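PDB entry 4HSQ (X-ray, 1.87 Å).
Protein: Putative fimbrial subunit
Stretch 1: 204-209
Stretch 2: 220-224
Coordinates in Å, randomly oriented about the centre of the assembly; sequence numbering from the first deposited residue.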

# COMPACT_ATOMS: atom_id res chain seq x y z
N GLY A 204 -5.19 5.88 5.31
CA GLY A 204 -5.37 4.63 6.04
C GLY A 204 -4.01 4.04 6.28
O GLY A 204 -3.00 4.61 5.84
N LEU A 205 -3.96 2.89 6.95
CA LEU A 205 -2.70 2.31 7.35
C LEU A 205 -2.51 0.92 6.80
O LEU A 205 -3.47 0.19 6.63
CB LEU A 205 -2.61 2.26 8.89
CG LEU A 205 -2.87 3.57 9.65
CD1 LEU A 205 -2.92 3.31 11.17
CD2 LEU A 205 -1.80 4.62 9.29
N HIS A 206 -1.24 0.54 6.60
CA HIS A 206 -0.89 -0.81 6.16
C HIS A 206 -1.19 -1.78 7.30
O HIS A 206 -0.84 -1.51 8.46
CB HIS A 206 0.60 -0.85 5.83
CG HIS A 206 1.03 -2.02 5.00
ND1 HIS A 206 0.91 -3.33 5.46
CD2 HIS A 206 1.66 -2.03 3.81
CE1 HIS A 206 1.47 -4.09 4.52
NE2 HIS A 206 1.95 -3.36 3.52
N VAL A 207 -1.85 -2.89 6.98
CA VAL A 207 -2.12 -3.91 8.02
C VAL A 207 -0.79 -4.49 8.50
O VAL A 207 0.19 -4.55 7.75
CB VAL A 207 -3.07 -5.04 7.55
CG1 VAL A 207 -4.37 -4.46 6.98
CG2 VAL A 207 -2.38 -6.00 6.55
N THR A 208 -0.78 -4.96 9.76
CA THR A 208 0.46 -5.49 10.34
C THR A 208 0.71 -6.98 10.07
O THR A 208 1.85 -7.42 10.23
CB THR A 208 0.45 -5.28 11.86
OG1 THR A 208 -0.68 -5.98 12.42
CG2 THR A 208 0.36 -3.80 12.23
N ASP A 209 -0.31 -7.76 9.70
CA ASP A 209 -0.18 -9.23 9.62
C ASP A 209 0.09 -9.77 8.21
O ASP A 209 0.16 -10.97 8.01
CB ASP A 209 -1.47 -9.88 10.20
CG ASP A 209 -2.72 -9.52 9.44
OD1 ASP A 209 -2.93 -8.31 9.18
OD2 ASP A 209 -3.46 -10.43 9.04
N THR A 220 5.86 -8.70 16.86
CA THR A 220 5.07 -7.81 17.71
C THR A 220 4.93 -6.39 17.07
O THR A 220 5.04 -5.38 17.77
CB THR A 220 5.66 -7.78 19.14
OG1 THR A 220 7.05 -7.49 19.07
CG2 THR A 220 5.45 -9.09 19.89
N LYS A 221 4.62 -6.34 15.78
CA LYS A 221 4.42 -5.09 15.01
C LYS A 221 3.01 -4.52 15.28
O LYS A 221 2.01 -5.20 15.04
CB LYS A 221 4.63 -5.38 13.52
CG LYS A 221 4.43 -4.19 12.60
CD LYS A 221 5.61 -4.04 11.66
CE LYS A 221 5.32 -4.52 10.26
NZ LYS A 221 6.45 -4.23 9.32
N LYS A 222 2.93 -3.28 15.80
CA LYS A 222 1.65 -2.62 16.08
C LYS A 222 1.72 -1.14 15.71
O LYS A 222 2.79 -0.63 15.36
CB LYS A 222 1.29 -2.72 17.56
CG LYS A 222 0.88 -4.11 18.03
CD LYS A 222 1.02 -4.22 19.51
CE LYS A 222 0.24 -5.41 19.98
NZ LYS A 222 -1.10 -5.00 20.47
N PHE A 223 0.58 -0.46 15.81
CA PHE A 223 0.51 0.99 15.73
C PHE A 223 0.18 1.47 17.13
O PHE A 223 -0.44 0.73 17.89
CB PHE A 223 -0.52 1.49 14.70
CG PHE A 223 -0.06 1.36 13.28
CD1 PHE A 223 0.87 2.25 12.75
CD2 PHE A 223 -0.59 0.38 12.45
CE1 PHE A 223 1.29 2.13 11.42
CE2 PHE A 223 -0.18 0.28 11.12
CZ PHE A 223 0.77 1.14 10.63
N CYS A 224 0.55 2.70 17.46
CA CYS A 224 0.27 3.29 18.75
C CYS A 224 -0.26 4.70 18.52
O CYS A 224 0.30 5.43 17.72
CB CYS A 224 1.54 3.32 19.61
SG CYS A 224 1.85 1.78 20.51
O HOH W 1 -0.76 -5.45 15.05

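The two stretches belong to one chain, and the touching parts, 205-208 and 221-223, run in roughly opposite directions, 153° apart. Residues 204-206 are the end of a strand, and the chain then leaves it as loop or turn. The second stretch enters a strand at Lys222. The backbones come closest at Thr208 and Lys221, whose CA atoms are 6.1 Å apart. No direct hydrogen bond joins the stretches. The contact is made by side chains, by the carbonyls of His206 and Lys221, and by one water.

Phe223 points toward the first stretch and packs on Leu205. Leu205 CD1 lies over one face of the ring, 3.9 Å from the ring centroid of Phe223 and 9° off the normal. This is a CH-pi contact. Leu205 CB adds an apolar approach of 3.8 Å to Phe223 CE2. At the ring edge, His206 O is 3.3 Å from Phe223 CE2, where the carbonyl meets the slightly positive rim of the ring. His206 ND1 donates to Val207 O at 2.7 Å, within the stretch, and NE2 is bonded elsewhere in the structure.

Thr208 makes both van der Waals and water-mediated contacts. Thr208 CG2, its methyl, lies 3.5 Å from Lys221 O and 4.1 Å from Lys221 CG. Thr208 OG1 is 2.7 Å from the oxygen of water 1, which donates to Lys221 O at 2.8 Å. The water thus bridges the stretches.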